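Local structure of uncharacterized protein (4JZA) at residues R48-L59 and L128-L137. The protein is a phosphoinositide phosphatase that probably removes the 3-phosphate of phosphatidylinositol 3-phosphate and may act on host lipids during Legionella infection. Sequence-based numbering, arbitrary orientation.
Sequences RVDSLHKAFYFL and LLNEAEQYAL
One face of the Phe58 ring lies over the backbone of helix 122-140, where Ala136 N and the carbonyl carbon of Tyr135 sit toward the rim. The far end of the ring, Phe58 CZ, meets Tyr135 CB at 3.6 Å, and Phe58 CD2 rests against Ala136 CA at 3.7 Å. The other flat groups are the guanidinium of Arg48 and the carboxylate of Glu133, nearly coplanar with 15° between their planes. Leu52 CG lies over one face of the guanidinium, toward the rim, and the carboxylate stands at the edge. The grip is end-on and bidentate: Arg48 NH1 reaches Glu133 OE1 at 2.9 Å and Arg48 NH2 reaches Glu133 OE2 at 3.2 Å, both nearly straight and both on the syn side. Ser51 OG donates to the anti lone pair of Glu133 OE1 at 2.6 Å; with both Arg48 nitrogens it restrains the rotation of the carboxylate. Glu133 gets there with CG anti to its backbone N (chi1 -169°) and an extended chain, a knob in the hole formed by Arg48, Ser51, Leu52 and Ala55. The helices cross almost perpendicularly, at 93° with axes 8.0 Å apart, in the all-helical connection between sheet strands 31-35 and 144-150. Ala55, nearest Glu133 in register, and Ala132 lie at the crossing, consistent with small residues permitting this approach. Leu129 CD1 packs beside Ala55 CB, while Leu59 meets Ala132 and Leu128. Further polar partners fix the buried charges, Arg341 bridging to Glu133 OE2 and Asp653 O accepting from Arg48 NE.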
ATOM      1  N   ARG A  48      -6.029  11.100  -7.910  1.00 38.43           N
ATOM      2  CA  ARG A  48      -4.753  10.446  -7.574  1.00 38.74           C
ATOM      3  C   ARG A  48      -3.694  11.468  -7.237  1.00 37.71           C
ATOM      4  O   ARG A  48      -2.957  11.291  -6.280  1.00 38.47           O
ATOM      5  CB  ARG A  48      -4.245   9.565  -8.707  1.00 38.74           C
ATOM      6  CG  ARG A  48      -3.265   8.499  -8.267  1.00 37.64           C
ATOM      7  CD  ARG A  48      -3.959   7.182  -8.033  1.00 39.62           C
ATOM      8  NE  ARG A  48      -3.130   6.296  -7.271  1.00 38.40           N
ATOM      9  CZ  ARG A  48      -2.965   6.380  -5.969  1.00 41.06           C
ATOM     10  NH1 ARG A  48      -3.623   7.289  -5.288  1.00 44.35           N
ATOM     11  NH2 ARG A  48      -2.147   5.549  -5.335  1.00 42.22           N
ATOM     12  N   VAL A  49      -3.620  12.527  -8.023  1.00 36.44           N
ATOM     13  CA  VAL A  49      -2.730  13.607  -7.684  1.00 37.51           C
ATOM     14  C   VAL A  49      -3.020  14.091  -6.269  1.00 39.57           C
ATOM     15  O   VAL A  49      -2.114  14.164  -5.434  1.00 39.31           O
ATOM     16  CB  VAL A  49      -2.823  14.794  -8.668  1.00 37.54           C
ATOM     17  CG1 VAL A  49      -2.044  15.988  -8.146  1.00 37.67           C
ATOM     18  CG2 VAL A  49      -2.249  14.419 -10.021  1.00 35.97           C
ATOM     19  N   ASP A  50      -4.281  14.402  -6.002  1.00 42.64           N
ATOM     20  CA  ASP A  50      -4.675  14.990  -4.730  1.00 45.79           C
ATOM     21  C   ASP A  50      -4.353  14.047  -3.595  1.00 41.72           C
ATOM     22  O   ASP A  50      -3.807  14.439  -2.585  1.00 48.53           O
ATOM     23  CB  ASP A  50      -6.168  15.368  -4.773  1.00 51.35           C
ATOM     24  CG  ASP A  50      -6.705  15.952  -3.443  1.00 55.89           C
ATOM     25  OD1 ASP A  50      -6.280  17.030  -2.969  1.00 66.41           O
ATOM     26  OD2 ASP A  50      -7.609  15.335  -2.881  1.00 58.29           O
ATOM     27  N   SER A  51      -4.627  12.782  -3.765  1.00 40.71           N
ATOM     28  CA  SER A  51      -4.384  11.837  -2.670  1.00 39.92           C
ATOM     29  C   SER A  51      -2.907  11.692  -2.324  1.00 37.97           C
ATOM     30  O   SER A  51      -2.570  11.508  -1.166  1.00 40.25           O
ATOM     31  CB  SER A  51      -4.969  10.460  -3.009  1.00 39.01           C
ATOM     32  OG  SER A  51      -5.033   9.647  -1.869  1.00 38.49           O
ATOM     33  N   LEU A  52      -2.044  11.726  -3.332  1.00 35.84           N
ATOM     34  CA  LEU A  52      -0.617  11.574  -3.113  1.00 36.21           C
ATOM     35  C   LEU A  52      -0.010  12.831  -2.503  1.00 36.55           C
ATOM     36  O   LEU A  52       0.969  12.777  -1.720  1.00 36.69           O
ATOM     37  CB  LEU A  52       0.100  11.191  -4.422  1.00 35.42           C
ATOM     38  CG  LEU A  52      -0.231   9.800  -4.953  1.00 36.47           C
ATOM     39  CD1 LEU A  52       0.470   9.589  -6.267  1.00 36.19           C
ATOM     40  CD2 LEU A  52       0.153   8.683  -3.997  1.00 37.18           C
ATOM     41  N   HIS A  53      -0.566  13.960  -2.908  1.00 36.31           N
ATOM     42  CA  HIS A  53      -0.241  15.242  -2.315  1.00 37.69           C
ATOM     43  C   HIS A  53      -0.565  15.096  -0.839  1.00 38.15           C
ATOM     44  O   HIS A  53       0.345  15.178  -0.017  1.00 34.79           O
ATOM     45  CB  HIS A  53      -1.037  16.355  -3.032  1.00 40.03           C
ATOM     46  CG  HIS A  53      -0.865  17.700  -2.459  1.00 41.06           C
ATOM     47  ND1 HIS A  53      -1.699  18.198  -1.492  1.00 48.12           N
ATOM     48  CD2 HIS A  53       0.057  18.653  -2.689  1.00 45.67           C
ATOM     49  CE1 HIS A  53      -1.307  19.415  -1.154  1.00 48.97           C
ATOM     50  NE2 HIS A  53      -0.261  19.728  -1.896  1.00 47.11           N
ATOM     51  N   LYS A  54      -1.816  14.793  -0.483  1.00 38.69           N
ATOM     52  CA  LYS A  54      -2.093  14.547   0.940  1.00 43.24           C
ATOM     53  C   LYS A  54      -1.190  13.467   1.541  1.00 42.85           C
ATOM     54  O   LYS A  54      -0.857  13.543   2.701  1.00 50.45           O
ATOM     55  CB  LYS A  54      -3.535  14.137   1.172  1.00 48.12           C
ATOM     56  CG  LYS A  54      -4.506  15.303   1.219  1.00 48.74           C
ATOM     57  CD  LYS A  54      -5.918  14.843   0.891  1.00 49.47           C
ATOM     58  CE  LYS A  54      -6.810  16.048   0.695  1.00 55.07           C
ATOM     59  NZ  LYS A  54      -7.891  15.748  -0.270  1.00 59.64           N
ATOM     60  N   ALA A  55      -0.756  12.478   0.780  1.00 39.38           N
ATOM     61  CA  ALA A  55       0.120  11.500   1.374  1.00 41.62           C
ATOM     62  C   ALA A  55       1.489  12.068   1.695  1.00 43.20           C
ATOM     63  O   ALA A  55       2.138  11.632   2.662  1.00 38.57           O
ATOM     64  CB  ALA A  55       0.261  10.281   0.491  1.00 41.34           C
ATOM     65  N   PHE A  56       1.961  12.996   0.866  1.00 45.15           N
ATOM     66  CA  PHE A  56       3.210  13.689   1.221  1.00 48.13           C
ATOM     67  C   PHE A  56       3.060  14.428   2.549  1.00 44.46           C
ATOM     68  O   PHE A  56       3.946  14.325   3.399  1.00 40.13           O
ATOM     69  CB  PHE A  56       3.697  14.673   0.162  1.00 51.45           C
ATOM     70  CG  PHE A  56       4.994  15.348   0.513  1.00 56.33           C
ATOM     71  CD1 PHE A  56       5.602  15.172   1.689  1.00 67.13           C
ATOM     72  CD2 PHE A  56       5.610  16.090  -0.370  1.00 64.85           C
ATOM     73  CE1 PHE A  56       6.792  15.787   1.999  1.00 66.57           C
ATOM     74  CE2 PHE A  56       6.823  16.680  -0.079  1.00 65.42           C
ATOM     75  CZ  PHE A  56       7.398  16.537   1.107  1.00 60.32           C
ATOM     76  N   TYR A  57       1.958  15.159   2.715  1.00 43.16           N
ATOM     77  CA  TYR A  57       1.710  15.869   3.944  1.00 43.68           C
ATOM     78  C   TYR A  57       1.635  14.926   5.125  1.00 44.98           C
ATOM     79  O   TYR A  57       2.226  15.208   6.164  1.00 49.68           O
ATOM     80  CB  TYR A  57       0.449  16.721   3.874  1.00 42.99           C
ATOM     81  CG  TYR A  57       0.698  18.059   3.245  1.00 43.21           C
ATOM     82  CD1 TYR A  57       1.045  18.157   1.913  1.00 42.04           C
ATOM     83  CD2 TYR A  57       0.615  19.231   3.991  1.00 45.07           C
ATOM     84  CE1 TYR A  57       1.274  19.383   1.314  1.00 43.41           C
ATOM     85  CE2 TYR A  57       0.845  20.472   3.409  1.00 46.21           C
ATOM     86  CZ  TYR A  57       1.164  20.543   2.060  1.00 46.44           C
ATOM     87  OH  TYR A  57       1.387  21.774   1.447  1.00 48.93           O
ATOM     88  N   PHE A  58       0.960  13.794   4.990  1.00 41.89           N
ATOM     89  CA  PHE A  58       0.955  12.861   6.097  1.00 39.12           C
ATOM     90  C   PHE A  58       2.372  12.473   6.474  1.00 39.84           C
ATOM     91  O   PHE A  58       2.718  12.332   7.654  1.00 42.21           O
ATOM     92  CB  PHE A  58       0.213  11.608   5.714  1.00 39.26           C
ATOM     93  CG  PHE A  58      -0.008  10.669   6.858  1.00 37.17           C
ATOM     94  CD1 PHE A  58       0.928   9.718   7.159  1.00 35.12           C
ATOM     95  CD2 PHE A  58      -1.165  10.739   7.603  1.00 37.75           C
ATOM     96  CE1 PHE A  58       0.744   8.873   8.195  1.00 34.13           C
ATOM     97  CE2 PHE A  58      -1.370   9.886   8.653  1.00 37.28           C
ATOM     98  CZ  PHE A  58      -0.412   8.951   8.944  1.00 37.37           C
ATOM     99  N   LEU A  59       3.187  12.254   5.463  1.00 40.32           N
ATOM    100  CA  LEU A  59       4.545  11.744   5.643  1.00 41.67           C
ATOM    101  C   LEU A  59       5.368  12.738   6.420  1.00 44.21           C
ATOM    102  O   LEU A  59       6.074  12.385   7.374  1.00 42.37           O
ATOM    103  CB  LEU A  59       5.160  11.463   4.267  1.00 39.81           C
ATOM    104  CG  LEU A  59       6.598  10.997   4.226  1.00 41.23           C
ATOM    105  CD1 LEU A  59       6.838   9.699   4.971  1.00 40.96           C
ATOM    106  CD2 LEU A  59       7.028  10.896   2.770  1.00 40.24           C
ATOM    107  N   LEU A 128       7.711   4.759   1.236  1.00 43.06           N
ATOM    108  CA  LEU A 128       7.289   5.793   2.202  1.00 41.02           C
ATOM    109  C   LEU A 128       6.012   6.538   1.772  1.00 39.19           C
ATOM    110  O   LEU A 128       5.048   6.624   2.557  1.00 36.57           O
ATOM    111  CB  LEU A 128       8.383   6.817   2.438  1.00 37.63           C
ATOM    112  CG  LEU A 128       9.525   6.371   3.312  1.00 36.65           C
ATOM    113  CD1 LEU A 128      10.607   7.442   3.305  1.00 37.01           C
ATOM    114  CD2 LEU A 128       9.090   6.103   4.734  1.00 37.60           C
ATOM    115  N   LEU A 129       5.995   7.033   0.531  1.00 35.15           N
ATOM    116  CA  LEU A 129       4.772   7.647  -0.040  1.00 34.22           C
ATOM    117  C   LEU A 129       3.529   6.698  -0.089  1.00 34.51           C
ATOM    118  O   LEU A 129       2.418   7.049   0.309  1.00 33.15           O
ATOM    119  CB  LEU A 129       5.065   8.136  -1.451  1.00 33.16           C
ATOM    120  CG  LEU A 129       3.987   9.003  -2.107  1.00 33.24           C
ATOM    121  CD1 LEU A 129       3.633  10.192  -1.266  1.00 33.46           C
ATOM    122  CD2 LEU A 129       4.381   9.452  -3.506  1.00 32.09           C
ATOM    123  N   ASN A 130       3.756   5.480  -0.569  1.00 35.64           N
ATOM    124  CA  ASN A 130       2.717   4.499  -0.804  1.00 33.54           C
ATOM    125  C   ASN A 130       2.042   4.183   0.483  1.00 32.91           C
ATOM    126  O   ASN A 130       0.830   4.134   0.553  1.00 34.97           O
ATOM    127  CB  ASN A 130       3.327   3.238  -1.401  1.00 34.59           C
ATOM    128  CG  ASN A 130       2.279   2.219  -1.819  1.00 34.81           C
ATOM    129  OD1 ASN A 130       1.404   2.514  -2.627  1.00 32.49           O
ATOM    130  ND2 ASN A 130       2.382   1.003  -1.271  1.00 35.30           N
ATOM    131  N   GLU A 131       2.848   3.996   1.520  1.00 35.63           N
ATOM    132  CA  GLU A 131       2.365   3.609   2.895  1.00 33.56           C
ATOM    133  C   GLU A 131       1.844   4.791   3.670  1.00 32.40           C
ATOM    134  O   GLU A 131       0.855   4.676   4.385  1.00 34.58           O
ATOM    135  CB  GLU A 131       3.435   2.797   3.686  1.00 32.73           C
ATOM    136  CG  GLU A 131       3.676   1.422   3.061  1.00 33.07           C
ATOM    137  CD  GLU A 131       4.927   0.705   3.518  1.00 35.56           C
ATOM    138  OE1 GLU A 131       5.193   0.542   4.727  1.00 39.73           O
ATOM    139  OE2 GLU A 131       5.680   0.252   2.670  1.00 41.75           O
ATOM    140  N   ALA A 132       2.448   5.948   3.503  1.00 33.63           N
ATOM    141  CA  ALA A 132       1.832   7.160   4.058  1.00 36.10           C
ATOM    142  C   ALA A 132       0.434   7.382   3.511  1.00 34.40           C
ATOM    143  O   ALA A 132      -0.440   7.745   4.238  1.00 35.25           O
ATOM    144  CB  ALA A 132       2.690   8.399   3.811  1.00 37.67           C
ATOM    145  N   GLU A 133       0.199   7.133   2.243  1.00 36.77           N
ATOM    146  CA  GLU A 133      -1.148   7.318   1.729  1.00 39.19           C
ATOM    147  C   GLU A 133      -2.152   6.379   2.412  1.00 38.58           C
ATOM    148  O   GLU A 133      -3.269   6.761   2.693  1.00 39.98           O
ATOM    149  CB  GLU A 133      -1.182   7.069   0.233  1.00 43.21           C
ATOM    150  CG  GLU A 133      -2.495   7.511  -0.393  1.00 46.64           C
ATOM    151  CD  GLU A 133      -2.762   6.920  -1.771  1.00 47.79           C
ATOM    152  OE1 GLU A 133      -3.611   7.531  -2.430  1.00 46.43           O
ATOM    153  OE2 GLU A 133      -2.162   5.885  -2.190  1.00 44.88           O
ATOM    154  N   GLN A 134      -1.749   5.142   2.659  1.00 35.99           N
ATOM    155  CA  GLN A 134      -2.616   4.166   3.273  1.00 34.38           C
ATOM    156  C   GLN A 134      -3.046   4.576   4.660  1.00 32.93           C
ATOM    157  O   GLN A 134      -4.210   4.524   4.973  1.00 32.10           O
ATOM    158  CB  GLN A 134      -1.854   2.847   3.373  1.00 38.18           C
ATOM    159  CG  GLN A 134      -1.528   2.149   2.048  1.00 38.89           C
ATOM    160  CD  GLN A 134      -0.679   0.936   2.293  1.00 43.62           C
ATOM    161  OE1 GLN A 134      -0.586   0.514   3.360  1.00 54.27           O
ATOM    162  NE2 GLN A 134      -0.162   0.343   1.351  1.00 46.30           N
ATOM    163  N   TYR A 135      -2.079   4.969   5.494  1.00 35.24           N
ATOM    164  CA  TYR A 135      -2.352   5.475   6.843  1.00 35.63           C
ATOM    165  C   TYR A 135      -3.135   6.802   6.757  1.00 36.72           C
ATOM    166  O   TYR A 135      -4.061   6.997   7.550  1.00 35.99           O
ATOM    167  CB  TYR A 135      -1.091   5.628   7.692  1.00 35.26           C
ATOM    168  CG  TYR A 135      -0.616   4.339   8.269  1.00 35.34           C
ATOM    169  CD1 TYR A 135       0.258   3.545   7.581  1.00 36.82           C
ATOM    170  CD2 TYR A 135      -1.001   3.932   9.530  1.00 36.29           C
ATOM    171  CE1 TYR A 135       0.699   2.348   8.099  1.00 36.92           C
ATOM    172  CE2 TYR A 135      -0.567   2.737  10.065  1.00 34.61           C
ATOM    173  CZ  TYR A 135       0.273   1.958   9.323  1.00 36.65           C
ATOM    174  OH  TYR A 135       0.713   0.773   9.798  1.00 41.22           O
ATOM    175  N   ALA A 136      -2.850   7.677   5.799  1.00 33.57           N
ATOM    176  CA  ALA A 136      -3.728   8.870   5.669  1.00 37.28           C
ATOM    177  C   ALA A 136      -5.179   8.494   5.440  1.00 38.52           C
ATOM    178  O   ALA A 136      -6.091   9.149   5.983  1.00 34.43           O
ATOM    179  CB  ALA A 136      -3.313   9.819   4.528  1.00 37.47           C
ATOM    180  N   LEU A 137      -5.381   7.447   4.622  1.00 39.09           N
ATOM    181  CA  LEU A 137      -6.725   6.963   4.314  1.00 39.12           C
ATOM    182  C   LEU A 137      -7.413   6.266   5.509  1.00 42.11           C
ATOM    183  O   LEU A 137      -8.627   6.432   5.691  1.00 42.66           O
ATOM    184  CB  LEU A 137      -6.708   6.022   3.112  1.00 38.38           C
ATOM    185  CG  LEU A 137      -6.356   6.666   1.781  1.00 39.03           C
ATOM    186  CD1 LEU A 137      -6.089   5.565   0.754  1.00 41.12           C
ATOM    187  CD2 LEU A 137      -7.426   7.641   1.279  1.00 39.22           C
TER